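Local coordinates for RTX toxin (Vibrio vulnificus CMCP6, PDB 6A7H), which probably acts as the Ras/Rap1-specific endopeptidase of an RTX toxin, cleaving and so inactivating these small GTPases, at residues A[134-139]-A[233-238]; A[147-152]-A[179-184]; A[193-198]-A[228-233]; A[199-204]-A[363-368]. All coordinates share one frame; numbering follows the deposited sequence.

How the contacts relate
Contacts 1 and 3 have centres 11 Å apart and share Leu-233: both use helix 229-237, contact 3 its first turn and contact 1 its last. Contacts 2 and 3 are nested inside the loop closed by contact 1 and follow one another along the chain. Contact 2, centred 18 Å from contact 1, lies on an outer strand of the three-stranded antiparallel sheet. Contact 4, centred 16 Å from contact 3, continues directly from 193-198, yet its partner comes 159 residues later, on helix 361-369, which falls along the chain between parallel strands 333-338 and 386-391. The short helix 195-199 and the turn after it thus touch helix 229-237 in contact 3 and helix 361-369 in contact 4.

Contact 1: residues A[134-139]-A[233-238]; sequences APKHGY and LLKKFA
Gly-138 and Tyr-139 hold the end of helix 229-237 through two backbone hydrogen bonds. Gly-138 N donates a hydrogen bond to Lys-235 O at 2.7 Å, approaching from above the carbonyl plane, 60° out of it. Tyr-139 N reaches Ala-238 O at 2.8 Å along a nearly straight N-H...O line of 167°. Between them, Gly-138 CA makes a CH...O contact of 3.4 Å with Leu-234 O. The glycine has positive phi, and its backbone lies directly on the last turn. An irregular loop thus runs over the C-terminal end of a helix, binding a carbonyl of the final turn, which is of the wider pi type at 233-237, and that of Ala-238, the first residue beyond it. Earlier in the loop, Lys-136 and Lys-235 cross at about a right angle, their CG atoms 4.0 Å apart. Lys-136 bends at chi3 (-67°), which turns its ammonium away from the helix end to a salt bridge with Asp-247 and a bond to Tyr-132 O, while Lys-235 stays extended alongside the loop, its CE 4.0 Å from Pro-135 O. Tyr-139 rests its CB 3.6 Å from Phe-237 O, and its ring leads away to meet that of His-154, the two planes obliquely inclined. Outside the pair, NE2 of Gln-240 is hydrogen-bonded to the carbonyl oxygens of both His-137 and Tyr-139.

Contact 2: residues A[147-152]-A[179-184]; sequences LGFDAK and KATLDE
Phe-149 holds CG between its backbone N and carbonyl carbon (chi1 64°), a crowded position that lays the ring flat over the backbone of Lys-179. In Lys-179, CG stands anti to the carbonyl carbon (chi1 -58°), and the extended chain runs past the phenyl group in the opposite direction, its ammonium leading away from the loop. The ring is sandwiched. On one face Lys-179 CB makes a CH-pi contact, 4.1 Å from the centroid and 17° off the normal, while Lys-179 O comes within 3.5 Å of Phe-149 CE1 on that same side. Leu-147 CB covers the opposite face, 3.9 Å above the plane and displaced toward the rim. At the edge, in the ring plane, Thr-181 OG1 is 3.8 Å from Phe-149 CE2. Leu-147 then reaches beyond the phenyl group, placing CD2 3.8 Å from Thr-181 CG2. No hydrogen bond links the two segments; across them the ring is held by packing, with Lys-179 on one face and Thr-181 at the edge. Strand 180-183 is an outermost strand of a three-stranded antiparallel sheet, and Thr-181 pairs through its backbone with His-190 of the central strand 188-191. The loop 147-152 passes over this sheet, Leu-147 also touching His-190, before the chain enters strand 153-156 at the other border, while Leu-182 packs against helix 161-173.

Contact 3: residues A[193-198]-A[228-233]; sequences YSYQEL and SAEMIL
Tyr-195 and Glu-230 meet face on. Glu-230 CB sits almost over the centre of the phenol ring, 3.6 Å from the centroid and only 7° off its normal, a CH-pi contact. The carboxylate continues the stack, its plane 2° from that of the ring, with OE1 3.7 Å from Tyr-195 CD1. Both residues carry CG anti to the backbone N, which sends the two side chains across the gap between the helices, where they pass at about a right angle. Leu-233 CD1 approaches a different part of the ring, lying in its plane at the edge, 3.7 Å from Tyr-195 CD2. Gln-196, bent at chi2, brings NE2 to the same carboxylate with its amide plane turned 47° against it; its bonds to Glu-230 OE1 (3.3 Å) and OE2 (3.5 Å) are both weak. A water accepts from Glu-230 N at 3.1 Å and pairs weakly with Tyr-195 OH, bridging the helices beside the stack. The helix starts are themselves capped: Ser-194 and Glu-197 form a capping box, and Ser-228 OG accepts a weak bond from Met-231 N. Phe-211 of helix 205-221 meets Tyr-195 edge-to-face. Two helices thus abut by their first turns through Glu-230, whose aliphatic part packs on the ring while its carboxylate, lying parallel to the ring, probably gains modest stabilisation from the two weak amide bonds.

Contact 4: residues A[199-204]-A[363-368]; sequences QDLTGA and LSAMLK
Peptide units are the flat groups here, those of Asp-200 and Gly-203, turned with their carbonyls toward helix 361-369. Asp-200 O meets Met-366 CA in a CH...O contact of 3.6 Å, nearly straight at 165°, and also lies in a weak hydrogen-bonding contact with Thr-369 OG1, which bonds Ala-365 O as well. Gly-203 O accepts from Lys-368 NZ at 2.7 Å, the donor tilted 23° from the carbonyl plane. The lysine is extended as far as CE and bends only at its last torsion (chi4 -60°), which swings the ammonium back onto that oxygen. Between these polar ends lies an apolar strip. Leu-201 CD2 packs 3.5 Å from Met-366 CG, the two side chains crossing obliquely, and 4.1 Å from Ala-365 CB, which Ala-204 CB also approaches at 4.3 Å. Two overlapping type I turns, 199-202 and 201-204, shape the link between helices 195-199 and 205-221 and bring the side-chain-less Gly-203 close against the helix. Gly-203 N is bonded to Thr-369 OG1, and Asp-200 OD2 forms a salt bridge with Arg-342. One turn carbonyl is therefore bonded by a lysine ammonium and the other met by a CA-H, with Leu-201, Met-366 and two alanines packed between.

Contact 1: residues A[134-139]-A[233-238]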
loop_
_atom_site.group_PDB
_atom_site.type_symbol
_atom_site.label_atom_id
_atom_site.label_comp_id
_atom_site.label_asym_id
_atom_site.label_seq_id
_atom_site.Cartn_x
_atom_site.Cartn_y
_atom_site.Cartn_z
ATOM N N ALA A 134 3.476 -12.638 3.250
ATOM C CA ALA A 134 4.158 -13.905 3.017
ATOM C C ALA A 134 5.523 -13.659 2.367
ATOM O O ALA A 134 5.730 -12.606 1.774
ATOM C CB ALA A 134 3.290 -14.810 2.131
ATOM N N PRO A 135 6.465 -14.616 2.494
ATOM C CA PRO A 135 7.790 -14.428 1.885
ATOM C C PRO A 135 7.703 -14.123 0.394
ATOM O O PRO A 135 7.023 -14.839 -0.327
ATOM C CB PRO A 135 8.486 -15.772 2.130
ATOM C CG PRO A 135 7.868 -16.264 3.394
ATOM C CD PRO A 135 6.413 -15.843 3.314
ATOM N N LYS A 136 8.355 -13.041 -0.031
ATOM C CA LYS A 136 8.390 -12.624 -1.428
ATOM C C LYS A 136 9.841 -12.545 -1.886
ATOM O O LYS A 136 10.570 -11.643 -1.466
ATOM C CB LYS A 136 7.709 -11.262 -1.618
ATOM C CG LYS A 136 6.183 -11.257 -1.528
ATOM C CD LYS A 136 5.674 -9.888 -1.069
ATOM C CE LYS A 136 6.104 -9.656 0.386
ATOM N NZ LYS A 136 5.650 -8.368 0.923
ATOM N N HIS A 137 10.264 -13.472 -2.744
ATOM C CA HIS A 137 11.653 -13.469 -3.217
ATOM C C HIS A 137 11.971 -12.237 -4.059
ATOM O O HIS A 137 12.954 -11.544 -3.793
ATOM C CB HIS A 137 11.967 -14.743 -4.017
ATOM C CG HIS A 137 11.878 -15.999 -3.204
ATOM N ND1 HIS A 137 11.851 -17.255 -3.773
ATOM C CD2 HIS A 137 11.802 -16.193 -1.865
ATOM C CE1 HIS A 137 11.767 -18.168 -2.821
ATOM N NE2 HIS A 137 11.735 -17.549 -1.653
ATOM N N GLY A 138 11.144 -11.981 -5.075
ATOM C CA GLY A 138 11.356 -10.874 -5.997
ATOM C C GLY A 138 12.514 -11.120 -6.957
ATOM O O GLY A 138 13.041 -12.227 -7.031
ATOM N N TYR A 139 12.911 -10.083 -7.690
ATOM C CA TYR A 139 14.002 -10.192 -8.643
ATOM C C TYR A 139 15.352 -10.109 -7.943
ATOM O O TYR A 139 15.660 -9.122 -7.264
ATOM C CB TYR A 139 13.917 -9.102 -9.713
ATOM C CG TYR A 139 15.058 -9.187 -10.683
ATOM C CD1 TYR A 139 15.013 -10.073 -11.754
ATOM C CD2 TYR A 139 16.199 -8.413 -10.518
ATOM C CE1 TYR A 139 16.069 -10.173 -12.644
ATOM C CE2 TYR A 139 17.263 -8.512 -11.397
ATOM C CZ TYR A 139 17.194 -9.394 -12.458
ATOM O OH TYR A 139 18.252 -9.491 -13.331
ATOM N N LEU A 233 3.922 -11.414 -10.005
ATOM C CA LEU A 233 4.794 -10.308 -10.380
ATOM C C LEU A 233 5.647 -9.878 -9.193
ATOM O O LEU A 233 6.846 -9.623 -9.349
ATOM C CB LEU A 233 3.983 -9.125 -10.914
ATOM C CG LEU A 233 3.469 -9.240 -12.356
ATOM C CD1 LEU A 233 2.480 -8.119 -12.616
ATOM C CD2 LEU A 233 4.600 -9.172 -13.388
ATOM N N LEU A 234 5.040 -9.817 -8.003
ATOM C CA LEU A 234 5.794 -9.473 -6.797
ATOM C C LEU A 234 6.835 -10.544 -6.428
ATOM O O LEU A 234 8.020 -10.231 -6.243
ATOM C CB LEU A 234 4.859 -9.260 -5.597
ATOM C CG LEU A 234 4.040 -7.977 -5.453
ATOM C CD1 LEU A 234 3.297 -8.016 -4.135
ATOM C CD2 LEU A 234 4.921 -6.740 -5.532
ATOM N N LYS A 235 6.390 -11.796 -6.292
ATOM C CA LYS A 235 7.243 -12.850 -5.740
ATOM C C LYS A 235 8.393 -13.193 -6.675
ATOM O O LYS A 235 9.437 -13.659 -6.233
ATOM C CB LYS A 235 6.424 -14.113 -5.438
ATOM C CG LYS A 235 5.360 -13.933 -4.356
ATOM C CD LYS A 235 4.697 -15.256 -3.999
ATOM C CE LYS A 235 3.849 -15.144 -2.733
ATOM N NZ LYS A 235 3.461 -16.495 -2.205
ATOM N N LYS A 236 8.205 -12.962 -7.971
ATOM C CA LYS A 236 9.215 -13.375 -8.931
ATOM C C LYS A 236 9.977 -12.222 -9.558
ATOM O O LYS A 236 11.124 -12.405 -9.932
ATOM C CB LYS A 236 8.593 -14.235 -10.033
ATOM C CG LYS A 236 8.280 -15.641 -9.568
ATOM C CD LYS A 236 8.103 -16.588 -10.737
ATOM C CE LYS A 236 9.034 -17.787 -10.617
ATOM N NZ LYS A 236 8.838 -18.541 -9.345
ATOM N N PHE A 237 9.364 -11.045 -9.664
ATOM C CA PHE A 237 9.972 -9.969 -10.450
ATOM C C PHE A 237 10.119 -8.600 -9.758
ATOM O O PHE A 237 10.716 -7.679 -10.322
ATOM C CB PHE A 237 9.174 -9.777 -11.745
ATOM C CG PHE A 237 9.043 -11.037 -12.586
ATOM C CD1 PHE A 237 10.169 -11.646 -13.144
ATOM C CD2 PHE A 237 7.794 -11.593 -12.838
ATOM C CE1 PHE A 237 10.050 -12.795 -13.929
ATOM C CE2 PHE A 237 7.667 -12.738 -13.620
ATOM C CZ PHE A 237 8.796 -13.338 -14.169
ATOM N N ALA A 238 9.593 -8.454 -8.550
ATOM C CA ALA A 238 9.648 -7.158 -7.884
ATOM C C ALA A 238 11.077 -6.712 -7.585
ATOM O O ALA A 238 11.922 -7.504 -7.157
ATOM C CB ALA A 238 8.834 -7.190 -6.600
#

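Contact 2: residues A[147-152]-A[179-184]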
loop_
_atom_site.group_PDB
_atom_site.type_symbol
_atom_site.label_atom_id
_atom_site.label_comp_id
_atom_site.label_asym_id
_atom_site.label_seq_id
_atom_site.Cartn_x
_atom_site.Cartn_y
_atom_site.Cartn_z
ATOM N N LEU A 147 18.242 4.108 -15.564
ATOM C CA LEU A 147 16.826 4.467 -15.662
ATOM C C LEU A 147 16.499 5.773 -14.957
ATOM O O LEU A 147 16.850 5.963 -13.793
ATOM C CB LEU A 147 15.959 3.358 -15.064
ATOM C CG LEU A 147 16.468 1.926 -15.148
ATOM C CD1 LEU A 147 15.714 1.054 -14.168
ATOM C CD2 LEU A 147 16.317 1.397 -16.563
ATOM N N GLY A 148 15.802 6.670 -15.637
ATOM C CA GLY A 148 15.407 7.912 -14.989
ATOM C C GLY A 148 14.281 7.769 -13.975
ATOM O O GLY A 148 13.555 8.724 -13.709
ATOM N N PHE A 149 14.128 6.579 -13.402
ATOM C CA PHE A 149 12.971 6.288 -12.554
ATOM C C PHE A 149 13.232 5.102 -11.628
ATOM O O PHE A 149 14.200 4.363 -11.804
ATOM C CB PHE A 149 11.716 6.031 -13.410
ATOM C CG PHE A 149 11.809 4.810 -14.308
ATOM C CD1 PHE A 149 11.432 3.558 -13.849
ATOM C CD2 PHE A 149 12.256 4.923 -15.619
ATOM C CE1 PHE A 149 11.513 2.439 -14.671
ATOM C CE2 PHE A 149 12.332 3.813 -16.448
ATOM C CZ PHE A 149 11.966 2.567 -15.971
ATOM N N ASP A 150 12.375 4.940 -10.626
ATOM C CA ASP A 150 12.465 3.790 -9.738
ATOM C C ASP A 150 11.686 2.604 -10.308
ATOM O O ASP A 150 10.460 2.641 -10.413
ATOM C CB ASP A 150 11.946 4.143 -8.343
ATOM C CG ASP A 150 12.768 5.221 -7.676
ATOM O OD1 ASP A 150 14.012 5.214 -7.834
ATOM O OD2 ASP A 150 12.167 6.078 -6.995
ATOM N N ALA A 151 12.416 1.559 -10.685
ATOM C CA ALA A 151 11.807 0.336 -11.173
ATOM C C ALA A 151 11.084 -0.380 -10.029
ATOM O O ALA A 151 11.585 -0.440 -8.894
ATOM C CB ALA A 151 12.850 -0.564 -11.794
ATOM N N LYS A 152 9.902 -0.905 -10.331
ATOM C CA LYS A 152 9.130 -1.663 -9.363
ATOM C C LYS A 152 9.247 -3.140 -9.693
ATOM O O LYS A 152 9.199 -3.990 -8.801
ATOM C CB LYS A 152 7.660 -1.211 -9.351
ATOM C CG LYS A 152 7.469 0.222 -8.831
ATOM C CD LYS A 152 6.001 0.562 -8.582
ATOM C CE LYS A 152 5.764 2.069 -8.573
ATOM N NZ LYS A 152 6.708 2.787 -7.680
ATOM N N LYS A 179 7.793 5.511 -18.027
ATOM C CA LYS A 179 8.666 4.909 -17.020
ATOM C C LYS A 179 8.774 3.388 -17.208
ATOM O O LYS A 179 8.410 2.598 -16.323
ATOM C CB LYS A 179 8.164 5.233 -15.612
ATOM C CG LYS A 179 8.058 6.718 -15.306
ATOM C CD LYS A 179 7.589 6.957 -13.867
ATOM C CE LYS A 179 7.193 8.421 -13.662
ATOM N NZ LYS A 179 6.734 8.750 -12.279
ATOM N N ALA A 180 9.274 2.991 -18.375
ATOM C CA ALA A 180 9.518 1.589 -18.683
ATOM C C ALA A 180 10.633 1.494 -19.713
ATOM O O ALA A 180 10.676 2.257 -20.667
ATOM C CB ALA A 180 8.263 0.908 -19.191
ATOM N N THR A 181 11.519 0.530 -19.517
ATOM C CA THR A 181 12.727 0.413 -20.317
ATOM C C THR A 181 12.980 -1.052 -20.698
ATOM O O THR A 181 12.882 -1.959 -19.864
ATOM C CB THR A 181 13.923 1.002 -19.547
ATOM O OG1 THR A 181 13.863 2.430 -19.623
ATOM C CG2 THR A 181 15.229 0.531 -20.120
ATOM N N LEU A 182 13.270 -1.282 -21.969
ATOM C CA LEU A 182 13.485 -2.633 -22.457
ATOM C C LEU A 182 14.961 -2.954 -22.560
ATOM O O LEU A 182 15.776 -2.096 -22.901
ATOM C CB LEU A 182 12.829 -2.827 -23.819
ATOM C CG LEU A 182 11.316 -2.728 -23.835
ATOM C CD1 LEU A 182 10.824 -2.799 -25.269
ATOM C CD2 LEU A 182 10.719 -3.837 -22.986
ATOM N N ASP A 183 15.291 -4.206 -22.270
ATOM C CA ASP A 183 16.627 -4.736 -22.493
ATOM C C ASP A 183 16.465 -6.016 -23.316
ATOM O O ASP A 183 16.107 -7.064 -22.782
ATOM C CB ASP A 183 17.330 -4.984 -21.154
ATOM C CG ASP A 183 18.576 -5.840 -21.288
ATOM O OD1 ASP A 183 19.391 -5.609 -22.208
ATOM O OD2 ASP A 183 18.738 -6.752 -20.454
ATOM N N GLU A 184 16.698 -5.918 -24.624
ATOM C CA GLU A 184 16.312 -6.982 -25.547
ATOM C C GLU A 184 17.156 -8.253 -25.378
ATOM O O GLU A 184 16.657 -9.370 -25.572
ATOM C CB GLU A 184 16.372 -6.458 -26.995
ATOM C CG GLU A 184 16.512 -7.510 -28.113
ATOM C CD GLU A 184 17.935 -8.017 -28.322
ATOM O OE1 GLU A 184 18.874 -7.191 -28.374
ATOM O OE2 GLU A 184 18.118 -9.249 -28.435
#

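Contact 3: residues A[193-198]-A[228-233]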
loop_
_atom_site.group_PDB
_atom_site.type_symbol
_atom_site.label_atom_id
_atom_site.label_comp_id
_atom_site.label_asym_id
_atom_site.label_seq_id
_atom_site.Cartn_x
_atom_site.Cartn_y
_atom_site.Cartn_z
ATOM N N TYR A 193 5.776 1.159 -13.079
ATOM C CA TYR A 193 4.397 1.204 -12.588
ATOM C C TYR A 193 4.067 -0.081 -11.838
ATOM O O TYR A 193 4.551 -1.156 -12.197
ATOM C CB TYR A 193 3.406 1.406 -13.742
ATOM C CG TYR A 193 3.791 2.558 -14.647
ATOM C CD1 TYR A 193 3.405 3.859 -14.340
ATOM C CD2 TYR A 193 4.563 2.348 -15.788
ATOM C CE1 TYR A 193 3.759 4.915 -15.145
ATOM C CE2 TYR A 193 4.938 3.400 -16.595
ATOM C CZ TYR A 193 4.530 4.688 -16.265
ATOM O OH TYR A 193 4.885 5.751 -17.052
ATOM N N SER A 194 3.255 0.043 -10.790
ATOM C CA SER A 194 2.696 -1.115 -10.104
ATOM C C SER A 194 1.571 -1.742 -10.904
ATOM O O SER A 194 0.998 -1.111 -11.795
ATOM C CB SER A 194 2.162 -0.723 -8.735
ATOM O OG SER A 194 1.034 0.125 -8.886
ATOM N N TYR A 195 1.236 -2.978 -10.552
ATOM C CA TYR A 195 0.103 -3.664 -11.146
ATOM C C TYR A 195 -1.162 -2.784 -11.089
ATOM O O TYR A 195 -1.845 -2.613 -12.098
ATOM C CB TYR A 195 -0.116 -5.005 -10.440
ATOM C CG TYR A 195 -1.233 -5.851 -11.002
ATOM C CD1 TYR A 195 -2.552 -5.636 -10.605
ATOM C CD2 TYR A 195 -0.974 -6.892 -11.900
ATOM C CE1 TYR A 195 -3.596 -6.415 -11.101
ATOM C CE2 TYR A 195 -2.028 -7.692 -12.403
ATOM C CZ TYR A 195 -3.337 -7.432 -12.000
ATOM O OH TYR A 195 -4.405 -8.180 -12.466
ATOM N N GLN A 196 -1.447 -2.203 -9.927
ATOM C CA GLN A 196 -2.630 -1.362 -9.756
ATOM C C GLN A 196 -2.607 -0.069 -10.599
ATOM O O GLN A 196 -3.637 0.339 -11.121
ATOM C CB GLN A 196 -2.815 -1.011 -8.277
ATOM C CG GLN A 196 -3.061 -2.256 -7.360
ATOM C CD GLN A 196 -4.408 -2.959 -7.628
ATOM O OE1 GLN A 196 -5.427 -2.317 -7.915
ATOM N NE2 GLN A 196 -4.409 -4.283 -7.526
ATOM N N GLU A 197 -1.451 0.578 -10.722
ATOM C CA GLU A 197 -1.355 1.786 -11.540
ATOM C C GLU A 197 -1.644 1.517 -13.011
ATOM O O GLU A 197 -2.366 2.285 -13.642
ATOM C CB GLU A 197 0.026 2.434 -11.385
ATOM C CG GLU A 197 0.190 3.063 -10.001
ATOM C CD GLU A 197 1.625 3.378 -9.633
ATOM O OE1 GLU A 197 2.542 2.992 -10.387
ATOM O OE2 GLU A 197 1.824 4.019 -8.576
ATOM N N LEU A 198 -1.088 0.428 -13.542
ATOM C CA LEU A 198 -1.361 -0.012 -14.909
ATOM C C LEU A 198 -2.844 -0.238 -15.169
ATOM O O LEU A 198 -3.387 0.164 -16.202
ATOM C CB LEU A 198 -0.607 -1.298 -15.211
ATOM C CG LEU A 198 0.905 -1.197 -15.343
ATOM C CD1 LEU A 198 1.451 -2.562 -15.678
ATOM C CD2 LEU A 198 1.286 -0.198 -16.429
ATOM N N SER A 228 -2.214 -15.291 -8.185
ATOM C CA SER A 228 -2.689 -14.400 -9.230
ATOM C C SER A 228 -1.502 -13.771 -9.950
ATOM O O SER A 228 -0.367 -13.817 -9.460
ATOM C CB SER A 228 -3.600 -13.317 -8.649
ATOM O OG SER A 228 -2.895 -12.457 -7.769
ATOM N N ALA A 229 -1.758 -13.198 -11.122
ATOM C CA ALA A 229 -0.694 -12.551 -11.883
ATOM C C ALA A 229 -0.040 -11.454 -11.047
ATOM O O ALA A 229 1.186 -11.302 -11.059
ATOM C CB ALA A 229 -1.231 -11.983 -13.202
ATOM N N GLU A 230 -0.850 -10.700 -10.307
ATOM C CA GLU A 230 -0.303 -9.625 -9.485
ATOM C C GLU A 230 0.677 -10.152 -8.418
ATOM O O GLU A 230 1.744 -9.582 -8.214
ATOM C CB GLU A 230 -1.420 -8.833 -8.812
ATOM C CG GLU A 230 -0.869 -7.708 -7.977
ATOM C CD GLU A 230 -1.926 -6.941 -7.217
ATOM O OE1 GLU A 230 -3.116 -7.291 -7.330
ATOM O OE2 GLU A 230 -1.557 -5.977 -6.508
ATOM N N MET A 231 0.313 -11.237 -7.746
ATOM C CA MET A 231 1.164 -11.808 -6.706
ATOM C C MET A 231 2.428 -12.443 -7.302
ATOM O O MET A 231 3.516 -12.350 -6.722
ATOM C CB MET A 231 0.383 -12.842 -5.893
ATOM C CG MET A 231 1.185 -13.534 -4.785
ATOM S SD MET A 231 1.660 -12.423 -3.445
ATOM C CE MET A 231 0.058 -11.842 -2.897
ATOM N N ILE A 232 2.281 -13.091 -8.455
ATOM C CA ILE A 232 3.428 -13.652 -9.165
ATOM C C ILE A 232 4.428 -12.541 -9.512
ATOM O O ILE A 232 5.639 -12.701 -9.325
ATOM C CB ILE A 232 3.000 -14.391 -10.457
ATOM C CG1 ILE A 232 2.153 -15.618 -10.115
ATOM C CG2 ILE A 232 4.206 -14.814 -11.265
ATOM C CD1 ILE A 232 1.538 -16.296 -11.331
ATOM N N LEU A 233 3.922 -11.414 -10.005
ATOM C CA LEU A 233 4.794 -10.308 -10.380
ATOM C C LEU A 233 5.647 -9.878 -9.193
ATOM O O LEU A 233 6.846 -9.623 -9.349
ATOM C CB LEU A 233 3.983 -9.125 -10.914
ATOM C CG LEU A 233 3.469 -9.240 -12.356
ATOM C CD1 LEU A 233 2.480 -8.119 -12.616
ATOM C CD2 LEU A 233 4.600 -9.172 -13.388
HETATM O O HOH W 1 -3.912 -10.447 -10.348
#

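Contact 4: residues A[199-204]-A[363-368]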
loop_
_atom_site.group_PDB
_atom_site.type_symbol
_atom_site.label_atom_id
_atom_site.label_comp_id
_atom_site.label_asym_id
_atom_site.label_seq_id
_atom_site.Cartn_x
_atom_site.Cartn_y
_atom_site.Cartn_z
ATOM N N GLN A 199 -3.494 -0.889 -14.222
ATOM C CA GLN A 199 -4.909 -1.144 -14.308
ATOM C C GLN A 199 -5.710 0.147 -14.464
ATOM O O GLN A 199 -6.729 0.170 -15.143
ATOM C CB GLN A 199 -5.355 -1.894 -13.068
ATOM C CG GLN A 199 -6.672 -2.596 -13.179
ATOM C CD GLN A 199 -6.732 -3.778 -12.217
ATOM O OE1 GLN A 199 -6.711 -3.601 -10.994
ATOM N NE2 GLN A 199 -6.773 -4.991 -12.768
ATOM N N ASP A 200 -5.238 1.220 -13.838
ATOM C CA ASP A 200 -5.872 2.534 -13.965
ATOM C C ASP A 200 -5.625 3.267 -15.297
ATOM O O ASP A 200 -6.066 4.400 -15.474
ATOM C CB ASP A 200 -5.404 3.436 -12.831
ATOM C CG ASP A 200 -5.920 2.985 -11.483
ATOM O OD1 ASP A 200 -6.867 2.158 -11.439
ATOM O OD2 ASP A 200 -5.380 3.465 -10.469
ATOM N N LEU A 201 -4.920 2.634 -16.226
ATOM C CA LEU A 201 -4.626 3.280 -17.502
ATOM C C LEU A 201 -5.193 2.473 -18.651
ATOM O O LEU A 201 -5.063 2.860 -19.804
ATOM C CB LEU A 201 -3.108 3.481 -17.684
ATOM C CG LEU A 201 -2.514 4.457 -16.669
ATOM C CD1 LEU A 201 -0.983 4.400 -16.606
ATOM C CD2 LEU A 201 -2.977 5.846 -17.038
ATOM N N THR A 202 -5.860 1.366 -18.339
ATOM C CA THR A 202 -6.298 0.466 -19.391
ATOM C C THR A 202 -7.483 0.990 -20.224
ATOM O O THR A 202 -7.951 0.295 -21.120
ATOM C CB THR A 202 -6.674 -0.925 -18.816
ATOM O OG1 THR A 202 -7.747 -0.794 -17.873
ATOM C CG2 THR A 202 -5.477 -1.541 -18.147
ATOM N N GLY A 203 -7.957 2.202 -19.954
ATOM C CA GLY A 203 -8.896 2.855 -20.863
ATOM C C GLY A 203 -8.219 3.130 -22.201
ATOM O O GLY A 203 -8.875 3.286 -23.229
ATOM N N ALA A 204 -6.891 3.210 -22.180
ATOM C CA ALA A 204 -6.110 3.279 -23.399
ATOM C C ALA A 204 -5.815 1.861 -23.867
ATOM O O ALA A 204 -5.162 1.096 -23.158
ATOM C CB ALA A 204 -4.811 4.052 -23.171
ATOM N N LEU A 363 -2.971 11.679 -17.797
ATOM C CA LEU A 363 -4.171 12.030 -17.032
ATOM C C LEU A 363 -5.420 11.757 -17.876
ATOM O O LEU A 363 -6.415 11.239 -17.375
ATOM C CB LEU A 363 -4.141 13.500 -16.575
ATOM C CG LEU A 363 -5.331 13.964 -15.711
ATOM C CD1 LEU A 363 -5.484 13.078 -14.477
ATOM C CD2 LEU A 363 -5.221 15.440 -15.286
ATOM N N SER A 364 -5.357 12.104 -19.159
ATOM C CA SER A 364 -6.478 11.883 -20.071
ATOM C C SER A 364 -6.864 10.385 -20.096
ATOM O O SER A 364 -8.044 10.039 -20.099
ATOM C CB SER A 364 -6.126 12.411 -21.472
ATOM O OG SER A 364 -7.093 12.074 -22.452
ATOM N N ALA A 365 -5.864 9.506 -20.059
ATOM C CA ALA A 365 -6.100 8.063 -20.051
ATOM C C ALA A 365 -6.715 7.568 -18.730
ATOM O O ALA A 365 -7.589 6.700 -18.740
ATOM C CB ALA A 365 -4.807 7.322 -20.336
ATOM N N MET A 366 -6.246 8.116 -17.613
ATOM C CA MET A 366 -6.792 7.824 -16.282
ATOM C C MET A 366 -8.254 8.240 -16.161
ATOM O O MET A 366 -9.072 7.495 -15.630
ATOM C CB MET A 366 -6.010 8.541 -15.179
ATOM C CG MET A 366 -4.549 8.194 -15.038
ATOM S SD MET A 366 -3.912 8.727 -13.426
ATOM C CE MET A 366 -5.350 8.300 -12.489
ATOM N N LEU A 367 -8.565 9.450 -16.615
ATOM C CA LEU A 367 -9.941 9.943 -16.580
ATOM C C LEU A 367 -10.854 9.058 -17.425
ATOM O O LEU A 367 -11.966 8.734 -17.017
ATOM C CB LEU A 367 -10.014 11.384 -17.067
ATOM C CG LEU A 367 -9.221 12.388 -16.232
ATOM C CD1 LEU A 367 -9.579 13.837 -16.626
ATOM C CD2 LEU A 367 -9.447 12.144 -14.734
ATOM N N LYS A 368 -10.375 8.666 -18.599
ATOM C CA LYS A 368 -11.136 7.780 -19.479
ATOM C C LYS A 368 -11.372 6.427 -18.814
ATOM O O LYS A 368 -12.486 5.904 -18.828
ATOM C CB LYS A 368 -10.403 7.588 -20.816
ATOM C CG LYS A 368 -11.114 6.695 -21.831
ATOM C CD LYS A 368 -10.239 6.503 -23.091
ATOM C CE LYS A 368 -10.929 5.688 -24.153
ATOM N NZ LYS A 368 -11.288 4.318 -23.679
#